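Local coordinates for D-isomer specific 2-hydroxyacid dehydrogenase family protein (Desulfovibrio vulgaris, PDB 5TX7) that probably interconverts D-2-hydroxy acids and the matching 2-keto acids, using NAD(H) as the hydride carrier, at residues Ala109-Leu112 with Glu113-Arg117; Thr118-His121 with Asp122-Arg126; Thr131-Asp135 with Trp136-Asp140; Arg165-Ala169 with Leu170-Val174. All coordinates share one frame; numbering follows the deposited sequence.

Contact 1 (Ala109-Leu112 with Glu113-Arg117)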
loop_
_atom_site.group_PDB
_atom_site.type_symbol
_atom_site.label_atom_id
_atom_site.label_comp_id
_atom_site.label_asym_id
_atom_site.label_seq_id
_atom_site.Cartn_x
_atom_site.Cartn_y
_atom_site.Cartn_z
ATOM N N ALA A 109 -2.773 2.844 1.306
ATOM C CA ALA A 109 -1.641 3.500 0.662
ATOM C C ALA A 109 -0.986 4.501 1.635
ATOM O O ALA A 109 0.234 4.533 1.766
ATOM C CB ALA A 109 -2.069 4.199 -0.608
ATOM N N LEU A 110 -1.790 5.282 2.343
ATOM C CA LEU A 110 -1.240 6.217 3.356
ATOM C C LEU A 110 -0.572 5.463 4.518
ATOM O O LEU A 110 0.557 5.766 4.910
ATOM C CB LEU A 110 -2.334 7.130 3.905
ATOM C CG LEU A 110 -2.945 8.113 2.896
ATOM C CD1 LEU A 110 -4.257 8.667 3.415
ATOM C CD2 LEU A 110 -2.022 9.271 2.590
ATOM N N LEU A 111 -1.279 4.465 5.044
ATOM C CA LEU A 111 -0.812 3.720 6.209
ATOM C C LEU A 111 0.476 2.935 5.954
ATOM O O LEU A 111 1.355 2.896 6.811
ATOM C CB LEU A 111 -1.902 2.779 6.683
ATOM C CG LEU A 111 -1.609 1.874 7.878
ATOM C CD1 LEU A 111 -1.270 2.756 9.069
ATOM C CD2 LEU A 111 -2.797 0.985 8.151
ATOM N N LEU A 112 0.576 2.291 4.798
ATOM C CA LEU A 112 1.761 1.515 4.454
ATOM C C LEU A 112 2.961 2.369 4.104
ATOM O O LEU A 112 4.098 1.947 4.348
ATOM C CB LEU A 112 1.475 0.524 3.321
ATOM C CG LEU A 112 0.639 -0.680 3.739
ATOM C CD1 LEU A 112 0.203 -1.450 2.499
ATOM C CD2 LEU A 112 1.419 -1.573 4.676
ATOM N N GLU A 113 2.726 3.557 3.556
ATOM C CA GLU A 113 3.816 4.501 3.367
ATOM C C GLU A 113 4.311 4.986 4.715
ATOM O O GLU A 113 5.514 5.179 4.853
ATOM C CB GLU A 113 3.441 5.658 2.435
ATOM C CG GLU A 113 4.541 6.703 2.192
ATOM C CD GLU A 113 5.802 6.239 1.466
ATOM O OE1 GLU A 113 5.801 5.191 0.758
ATOM O OE2 GLU A 113 6.821 6.987 1.600
ATOM N N LEU A 114 3.433 5.181 5.692
ATOM C CA LEU A 114 3.904 5.534 7.040
ATOM C C LEU A 114 4.692 4.354 7.683
ATOM O O LEU A 114 5.669 4.572 8.393
ATOM C CB LEU A 114 2.752 5.960 7.943
ATOM C CG LEU A 114 2.043 7.273 7.571
ATOM C CD1 LEU A 114 0.637 7.390 8.152
ATOM C CD2 LEU A 114 2.862 8.476 8.007
ATOM N N CYS A 115 4.262 3.124 7.424
ATOM C CA CYS A 115 4.859 1.957 8.065
ATOM C C CYS A 115 6.166 1.475 7.448
ATOM O O CYS A 115 7.053 1.018 8.168
ATOM C CB CYS A 115 3.872 0.804 8.122
ATOM S SG CYS A 115 2.567 1.180 9.319
ATOM N N ARG A 116 6.270 1.579 6.121
ATOM C CA ARG A 116 7.463 1.126 5.363
ATOM C C ARG A 116 8.256 2.264 4.722
ATOM O O ARG A 116 9.458 2.116 4.497
ATOM C CB ARG A 116 7.025 0.155 4.267
ATOM C CG ARG A 116 6.024 -0.917 4.699
ATOM C CD ARG A 116 6.557 -1.760 5.838
ATOM N NE ARG A 116 7.656 -2.638 5.406
ATOM C CZ ARG A 116 7.639 -3.967 5.361
ATOM N NH1 ARG A 116 6.562 -4.677 5.719
ATOM N NH2 ARG A 116 8.732 -4.598 4.940
ATOM N N ARG A 117 7.621 3.399 4.416
ATOM C CA ARG A 117 8.307 4.533 3.805
ATOM C C ARG A 117 9.012 4.112 2.519
ATOM O O ARG A 117 10.192 4.403 2.348
ATOM C CB ARG A 117 9.254 5.186 4.822
ATOM C CG ARG A 117 8.568 5.914 5.967
ATOM C CD ARG A 117 8.124 7.288 5.519
ATOM N NE ARG A 117 7.426 8.031 6.561
ATOM C CZ ARG A 117 6.790 9.202 6.373
ATOM N NH1 ARG A 117 6.703 9.771 5.162
ATOM N NH2 ARG A 117 6.199 9.808 7.402
HETATM O O HOH W 1 5.327 2.571 1.207
#
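C115 sits one helical turn after L111, and the two side chains meet. SG of C115 lies 4.2 Å from CD1 of L111. The C115 sulfur is anti to its carbonyl carbon (chi1 -71°), which lays it back along the helix toward L111. The turn itself is held by backbone bonds at the end of helix 100-116. The nitrogen of R116 donates to the carbonyl O of L112 at 2.8 Å. Two residues earlier, L114 N bonds to L110 O at 3.0 Å. L114 leans over the same carbonyl, with its CG 3.4 Å from L110 O.

The tightly packed flank is apolar. L110, L111 and L114 press on strand 231-235 of the nucleotide-binding domain, and C115 and L111 share L146. R117 marks the looser flank. It is partly exposed, leaves the helix with positive phi and makes no side-chain contact with 109-112.

E113 points into the subunit interface. Its CB rests 3.5 Å from A109 O, while the carboxylate leads away from the turn. E113 OE1 accepts from a water at 2.7 Å and from T118 OG1 and A119 N at the start of the next helix. That water also donates weakly to L112 O. R116 extends into the dimer interface. It bonds Q143 in its own chain and the carbonyl oxygens of A288 and S102 of the second subunit.

OE1 of E113 also lies close to its counterpart in the second subunit. Two like charges in a buried place would probably raise the acid's pKa. The three donors at E113 OE1 would favour the carboxylate and partly counter that shift.

Contact 2 (Thr118-His121 with Asp122-Arg126)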
loop_
_atom_site.group_PDB
_atom_site.type_symbol
_atom_site.label_atom_id
_atom_site.label_comp_id
_atom_site.label_asym_id
_atom_site.label_seq_id
_atom_site.Cartn_x
_atom_site.Cartn_y
_atom_site.Cartn_z
ATOM N N THR A 118 8.290 3.443 1.610
ATOM C CA THR A 118 8.939 2.906 0.397
ATOM C C THR A 118 9.505 4.002 -0.456
ATOM O O THR A 118 10.603 3.870 -0.974
ATOM C CB THR A 118 8.016 2.074 -0.489
ATOM O OG1 THR A 118 6.867 2.847 -0.829
ATOM C CG2 THR A 118 7.620 0.783 0.223
ATOM N N ALA A 119 8.759 5.085 -0.603
ATOM C CA ALA A 119 9.179 6.214 -1.441
ATOM C C ALA A 119 10.387 6.955 -0.876
ATOM O O ALA A 119 11.225 7.446 -1.640
ATOM C CB ALA A 119 8.022 7.182 -1.647
ATOM N N LEU A 120 10.465 7.060 0.445
ATOM C CA LEU A 120 11.668 7.592 1.092
ATOM C C LEU A 120 12.897 6.754 0.721
ATOM O O LEU A 120 13.870 7.277 0.224
ATOM C CB LEU A 120 11.505 7.662 2.608
ATOM C CG LEU A 120 12.755 8.036 3.412
ATOM C CD1 LEU A 120 13.270 9.409 3.005
ATOM C CD2 LEU A 120 12.472 8.006 4.908
ATOM N N HIS A 121 12.833 5.450 0.927
ATOM C CA HIS A 121 13.973 4.579 0.620
ATOM C C HIS A 121 14.353 4.543 -0.862
ATOM O O HIS A 121 15.535 4.384 -1.199
ATOM C CB HIS A 121 13.733 3.171 1.134
ATOM C CG HIS A 121 13.693 3.098 2.619
ATOM N ND1 HIS A 121 12.515 3.166 3.322
ATOM C CD2 HIS A 121 14.678 3.001 3.542
ATOM C CE1 HIS A 121 12.769 3.094 4.611
ATOM N NE2 HIS A 121 14.073 2.993 4.774
ATOM N N ASP A 122 13.359 4.688 -1.731
ATOM C CA ASP A 122 13.609 4.884 -3.163
ATOM C C ASP A 122 14.417 6.162 -3.428
ATOM O O ASP A 122 15.387 6.147 -4.194
ATOM C CB ASP A 122 12.284 4.902 -3.925
ATOM C CG ASP A 122 12.460 5.155 -5.405
ATOM O OD1 ASP A 122 12.707 4.185 -6.147
ATOM O OD2 ASP A 122 12.305 6.312 -5.833
ATOM N N HIS A 123 14.026 7.245 -2.765
ATOM C CA HIS A 123 14.737 8.516 -2.857
ATOM C C HIS A 123 16.178 8.400 -2.359
ATOM O O HIS A 123 17.093 8.955 -2.961
ATOM C CB HIS A 123 13.976 9.602 -2.085
ATOM C CG HIS A 123 14.732 10.875 -1.924
ATOM N ND1 HIS A 123 14.616 11.921 -2.812
ATOM C CD2 HIS A 123 15.624 11.269 -0.985
ATOM C CE1 HIS A 123 15.404 12.909 -2.426
ATOM N NE2 HIS A 123 16.032 12.535 -1.324
ATOM N N ARG A 124 16.376 7.666 -1.273
ATOM C CA ARG A 124 17.698 7.502 -0.677
ATOM C C ARG A 124 18.597 6.667 -1.577
ATOM O O ARG A 124 19.757 7.012 -1.762
ATOM C CB ARG A 124 17.583 6.879 0.714
ATOM C CG ARG A 124 16.803 7.748 1.711
ATOM C CD ARG A 124 17.598 8.930 2.215
ATOM N NE ARG A 124 18.839 8.481 2.854
ATOM C CZ ARG A 124 20.082 8.884 2.555
ATOM N NH1 ARG A 124 20.338 9.819 1.628
ATOM N NH2 ARG A 124 21.098 8.357 3.234
ATOM N N ILE A 125 18.065 5.595 -2.162
ATOM C CA ILE A 125 18.799 4.835 -3.191
ATOM C C ILE A 125 19.295 5.758 -4.306
ATOM O O ILE A 125 20.450 5.663 -4.707
ATOM C CB ILE A 125 17.956 3.682 -3.798
ATOM C CG1 ILE A 125 17.819 2.546 -2.782
ATOM C CG2 ILE A 125 18.582 3.117 -5.077
ATOM C CD1 ILE A 125 16.699 1.580 -3.102
ATOM N N ARG A 126 18.427 6.651 -4.779
ATOM C CA ARG A 126 18.743 7.580 -5.873
ATOM C C ARG A 126 19.774 8.646 -5.488
ATOM O O ARG A 126 20.487 9.157 -6.354
ATOM C CB ARG A 126 17.460 8.232 -6.412
ATOM C CG ARG A 126 16.573 7.237 -7.155
ATOM C CD ARG A 126 15.266 7.838 -7.637
ATOM N NE ARG A 126 14.297 6.779 -7.907
ATOM C CZ ARG A 126 14.322 5.945 -8.950
ATOM N NH1 ARG A 126 15.251 6.043 -9.900
ATOM N NH2 ARG A 126 13.385 5.003 -9.066
#
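Helix 118-126 forms part of an arm that reaches out to the second subunit, and L120 and R124 meet on one flank of it. Their side chains leave the helix in the same direction, with L120 CD1 4.1 Å from R124 CG. L120 carries CG anti to its backbone nitrogen (chi1 173°), which swings the branch forward along the helix. R124 CG is also 3.3 Å from the carbonyl O of L120. The same oxygen takes the backbone nitrogen of R124 at 2.9 Å, with the donor nearly along the C=O axis. Beyond CG the arginine bends twice and leaves the turn, and its NE forms a salt bridge with D140.

I125 lies one residue on. Its N-H bonds to H121 O at 3.0 Å and is almost straight (168°). CG1 of I125 packs against that oxygen too, at 3.3 Å, and the side chain goes on to touch W130 of the following helix. The H121 ring turns away from this turn, where ND1 bonds to R117 O and NE2 makes a weak bond to D140 N. These links fix the ring between the start of the helix and the strand-like loop that returns beside it.

D122 is on another flank, buried at the subunit interface. OD1 accepts from the backbone N of I283 of the second subunit, and R126 grips the carboxylate from one turn later. The R126 NH2 bond to OD1 is weak. The stronger bond runs from R126 NE to D122 OD2 at 2.9 Å: the oxygen lies in the guanidinium plane, while NE approaches from above the carboxylate plane.

Contact 3 (Thr131-Asp135 with Trp136-Asp140)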
loop_
_atom_site.group_PDB
_atom_site.type_symbol
_atom_site.label_atom_id
_atom_site.label_comp_id
_atom_site.label_asym_id
_atom_site.label_seq_id
_atom_site.Cartn_x
_atom_site.Cartn_y
_atom_site.Cartn_z
ATOM N N THR A 131 24.863 2.315 -1.971
ATOM C CA THR A 131 26.336 2.264 -2.126
ATOM C C THR A 131 27.077 2.743 -0.864
ATOM O O THR A 131 28.056 2.129 -0.439
ATOM C CB THR A 131 26.837 3.124 -3.316
ATOM O OG1 THR A 131 26.319 4.454 -3.200
ATOM C CG2 THR A 131 26.385 2.545 -4.658
ATOM N N GLN A 132 26.601 3.844 -0.283
ATOM C CA GLN A 132 27.193 4.407 0.939
ATOM C C GLN A 132 26.979 3.522 2.167
ATOM O O GLN A 132 27.736 3.623 3.123
ATOM C CB GLN A 132 26.646 5.816 1.221
ATOM C CG GLN A 132 27.126 6.880 0.248
ATOM N N SER A 133 25.946 2.675 2.149
ATOM C CA SER A 133 25.629 1.798 3.286
ATOM C C SER A 133 26.750 0.813 3.575
ATOM O O SER A 133 27.289 0.215 2.643
ATOM C CB SER A 133 24.327 1.022 3.044
ATOM O OG SER A 133 24.019 0.131 4.118
ATOM N N PRO A 134 27.104 0.641 4.865
ATOM C CA PRO A 134 28.099 -0.385 5.222
ATOM C C PRO A 134 27.560 -1.827 5.164
ATOM O O PRO A 134 28.356 -2.759 5.227
ATOM C CB PRO A 134 28.501 -0.003 6.654
ATOM C CG PRO A 134 27.290 0.664 7.210
ATOM C CD PRO A 134 26.593 1.348 6.057
ATOM N N ASP A 135 26.234 -1.999 5.060
ATOM C CA ASP A 135 25.597 -3.321 4.952
ATOM C C ASP A 135 24.881 -3.536 3.624
ATOM O O ASP A 135 24.448 -2.569 2.994
ATOM C CB ASP A 135 24.580 -3.493 6.073
ATOM C CG ASP A 135 25.218 -3.441 7.437
ATOM O OD1 ASP A 135 26.115 -4.268 7.742
ATOM O OD2 ASP A 135 24.831 -2.548 8.203
ATOM N N TRP A 136 24.746 -4.810 3.232
ATOM C CA TRP A 136 23.968 -5.255 2.038
ATOM C C TRP A 136 22.548 -4.673 1.881
ATOM O O TRP A 136 22.013 -4.599 0.768
ATOM C CB TRP A 136 23.894 -6.796 1.982
ATOM C CG TRP A 136 23.242 -7.447 3.179
ATOM C CD1 TRP A 136 23.835 -7.736 4.375
ATOM C CD2 TRP A 136 21.882 -7.899 3.292
ATOM N NE1 TRP A 136 22.934 -8.329 5.226
ATOM C CE2 TRP A 136 21.726 -8.435 4.592
ATOM C CE3 TRP A 136 20.781 -7.907 2.420
ATOM C CZ2 TRP A 136 20.523 -8.981 5.044
ATOM C CZ3 TRP A 136 19.569 -8.447 2.871
ATOM C CH2 TRP A 136 19.456 -8.982 4.175
ATOM N N CYS A 137 21.934 -4.304 2.999
ATOM C CA CYS A 137 20.667 -3.581 2.993
ATOM C C CYS A 137 20.737 -2.466 4.027
ATOM O O CYS A 137 21.716 -2.355 4.766
ATOM C CB CYS A 137 19.539 -4.537 3.351
ATOM S SG CYS A 137 19.694 -5.249 5.000
ATOM N N PHE A 138 19.700 -1.636 4.069
ATOM C CA PHE A 138 19.582 -0.589 5.090
ATOM C C PHE A 138 18.133 -0.104 5.200
ATOM O O PHE A 138 17.301 -0.414 4.349
ATOM C CB PHE A 138 20.517 0.602 4.785
ATOM C CG PHE A 138 20.022 1.493 3.677
ATOM C CD1 PHE A 138 20.262 1.174 2.340
ATOM C CD2 PHE A 138 19.277 2.632 3.968
ATOM C CE1 PHE A 138 19.776 1.974 1.323
ATOM C CE2 PHE A 138 18.777 3.423 2.952
ATOM C CZ PHE A 138 19.032 3.100 1.628
ATOM N N TRP A 139 17.857 0.668 6.249
ATOM C CA TRP A 139 16.587 1.374 6.390
ATOM C C TRP A 139 16.794 2.592 7.289
ATOM O O TRP A 139 17.407 2.491 8.342
ATOM C CB TRP A 139 15.439 0.454 6.882
ATOM C CG TRP A 139 15.684 -0.306 8.164
ATOM C CD1 TRP A 139 15.427 0.119 9.445
ATOM C CD2 TRP A 139 16.201 -1.635 8.285
ATOM N NE1 TRP A 139 15.773 -0.863 10.352
ATOM C CE2 TRP A 139 16.255 -1.945 9.666
ATOM C CE3 TRP A 139 16.637 -2.595 7.358
ATOM C CZ2 TRP A 139 16.725 -3.173 10.138
ATOM C CZ3 TRP A 139 17.114 -3.805 7.825
ATOM C CH2 TRP A 139 17.145 -4.088 9.205
ATOM N N ASP A 140 16.359 3.750 6.801
ATOM C CA ASP A 140 16.290 4.998 7.575
ATOM C C ASP A 140 15.032 5.115 8.440
ATOM O O ASP A 140 14.900 6.043 9.228
ATOM C CB ASP A 140 16.375 6.214 6.629
ATOM C CG ASP A 140 17.695 6.277 5.836
ATOM O OD1 ASP A 140 18.640 5.481 6.107
ATOM O OD2 ASP A 140 17.770 7.144 4.940
#
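D135 packs its CB 3.3 Å from C137 O as the chain turns back after helix 129-132. Its carboxylate leads away and forms a salt bridge with R33 of the second subunit. CB of W136 lies against D135, and its indole meets the second subunit. That subunit supplies K53 in a cation-pi contact and H286 in a T-shaped one. One face of the W136 ring carries C137 SG, 3.6 Å above the plane and toward the rim. The loop is therefore part of the interface between subunits.

S133 closes the turn from the other end. Its OG donates to D135 O at 3.0 Å, in the carbonyl plane and on a lone pair. The bond ties the first residue of the turn to the third. With chi1 at 178° the S133 hydroxyl points at D135 O. S133 OG also lies 3.6 Å from F138 CB, and S133 CB lies 4.1 Å from F138 CD1.

Within its own chain, W136 O is bonded by W130 NE1 of helix 129-132. F138 touches R124 and W139 touches H121, so the returning strand-like loop runs against helix 118-126 on its way toward strand 150-154.

Contact 4 (Arg165-Ala169 with Leu170-Val174)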
loop_
_atom_site.group_PDB
_atom_site.type_symbol
_atom_site.label_atom_id
_atom_site.label_comp_id
_atom_site.label_asym_id
_atom_site.label_seq_id
_atom_site.Cartn_x
_atom_site.Cartn_y
_atom_site.Cartn_z
ATOM N N ARG A 165 -12.411 -5.294 6.039
ATOM C CA ARG A 165 -12.063 -6.554 5.372
ATOM C C ARG A 165 -10.552 -6.587 5.018
ATOM O O ARG A 165 -9.869 -7.598 5.231
ATOM C CB ARG A 165 -12.964 -6.842 4.150
ATOM N N ILE A 166 -10.028 -5.474 4.528
ATOM C CA ILE A 166 -8.623 -5.405 4.153
ATOM C C ILE A 166 -7.759 -5.573 5.398
ATOM O O ILE A 166 -6.829 -6.407 5.409
ATOM C CB ILE A 166 -8.299 -4.089 3.415
ATOM C CG1 ILE A 166 -9.025 -4.065 2.064
ATOM C CG2 ILE A 166 -6.801 -3.954 3.200
ATOM C CD1 ILE A 166 -9.146 -2.685 1.435
ATOM N N ALA A 167 -8.088 -4.815 6.441
ATOM C CA ALA A 167 -7.377 -4.906 7.726
ATOM C C ALA A 167 -7.292 -6.335 8.248
ATOM O O ALA A 167 -6.219 -6.812 8.655
ATOM C CB ALA A 167 -8.050 -4.018 8.772
ATOM N N ASN A 168 -8.431 -7.014 8.251
ATOM C CA ASN A 168 -8.463 -8.410 8.651
ATOM C C ASN A 168 -7.462 -9.252 7.859
ATOM O O ASN A 168 -6.685 -9.997 8.436
ATOM C CB ASN A 168 -9.855 -8.998 8.503
ATOM C CG ASN A 168 -9.869 -10.504 8.761
ATOM O OD1 ASN A 168 -9.795 -10.947 9.913
ATOM N ND2 ASN A 168 -9.938 -11.294 7.689
ATOM N N ALA A 169 -7.469 -9.097 6.539
ATOM C CA ALA A 169 -6.586 -9.873 5.676
ATOM C C ALA A 169 -5.105 -9.571 5.915
ATOM O O ALA A 169 -4.268 -10.433 5.735
ATOM C CB ALA A 169 -6.942 -9.642 4.231
ATOM N N LEU A 170 -4.783 -8.350 6.339
ATOM C CA LEU A 170 -3.418 -8.018 6.750
ATOM C C LEU A 170 -3.061 -8.497 8.181
ATOM O O LEU A 170 -2.031 -8.092 8.718
ATOM C CB LEU A 170 -3.202 -6.501 6.661
ATOM C CG LEU A 170 -3.263 -5.897 5.267
ATOM C CD1 LEU A 170 -3.616 -4.436 5.394
ATOM C CD2 LEU A 170 -1.962 -6.069 4.496
ATOM N N GLY A 171 -3.907 -9.308 8.812
ATOM C CA GLY A 171 -3.662 -9.804 10.175
ATOM C C GLY A 171 -3.966 -8.851 11.322
ATOM O O GLY A 171 -3.482 -9.067 12.422
ATOM N N MET A 172 -4.760 -7.809 11.076
ATOM C CA MET A 172 -5.127 -6.854 12.115
ATOM C C MET A 172 -6.434 -7.283 12.780
ATOM O O MET A 172 -7.290 -7.903 12.155
ATOM C CB MET A 172 -5.316 -5.442 11.548
ATOM C CG MET A 172 -4.166 -4.911 10.737
ATOM S SD MET A 172 -4.387 -3.247 10.078
ATOM C CE MET A 172 -4.093 -2.336 11.602
ATOM N N ASN A 173 -6.574 -6.926 14.050
ATOM C CA ASN A 173 -7.845 -6.994 14.727
ATOM C C ASN A 173 -8.607 -5.781 14.272
ATOM O O ASN A 173 -7.999 -4.751 13.980
ATOM C CB ASN A 173 -7.673 -6.936 16.235
ATOM C CG ASN A 173 -6.759 -8.021 16.743
ATOM O OD1 ASN A 173 -7.115 -9.169 16.726
ATOM N ND2 ASN A 173 -5.584 -7.666 17.195
ATOM N N VAL A 174 -9.927 -5.903 14.220
ATOM C CA VAL A 174 -10.801 -4.827 13.785
ATOM C C VAL A 174 -11.816 -4.524 14.888
ATOM O O VAL A 174 -12.399 -5.426 15.485
ATOM C CB VAL A 174 -11.530 -5.186 12.482
ATOM C CG1 VAL A 174 -12.389 -4.035 12.001
ATOM C CG2 VAL A 174 -10.525 -5.580 11.404
#
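L170 folds back toward I166, and its side chain can be followed outward. CB lies 3.6 Å from the carbonyl O of A167. CG stands anti to its own carbonyl carbon (chi1 -65°), which brings it 3.6 Å from I166 O. CD1 reaches I166 CG2 at 3.9 Å, and the L170 branch runs alongside that of I166. Farther out, the leucine touches F108 of helix 100-116, L146, and Q105 of the second subunit.

The backbone beneath is a Schellman motif that ends helix 158-169. G171 is its C-prime residue, with positive phi. G171 N bonds to N168 O at 2.9 Å, and M172 N bonds to A167 O at 3.0 Å. This turn leads the helix into strand 173-177 of the beta-alpha-beta unit that starts with strand 150-154, in the Rossmann-type nucleotide-binding domain.

A167 is the point on which the returning chain packs. M172 SD lies 4.0 Å from A167 CB. V174 CG2 lies 3.9 Å from A167 CB, and also approaches N168 N. A167 and M172 both touch M151 of strand 150-154, while V174 meets I153 on that strand.

In the fold
The four contacts follow one another along the chain, and all touch the second subunit. Contacts 1 and 2 lie on consecutive helices, 100-116 and 118-126, with centres about 13 Å apart. E113 joins them by its probable bonds to T118 and A119. Contact 3 is the loop that returns beside the second of these helices. Its centre is about 12 Å from that of contact 2. R124 and D140 tie these two with a salt bridge. Contact 4 lies in the body of the nucleotide-binding domain, where helix 158-169 gives way to strand 173-177. Its centre is about 16 Å from contact 1 but about 32 Å from contact 3. The series thus runs from the domain body out along an arm and back, consistent with a dimer built around the NAD-binding domains.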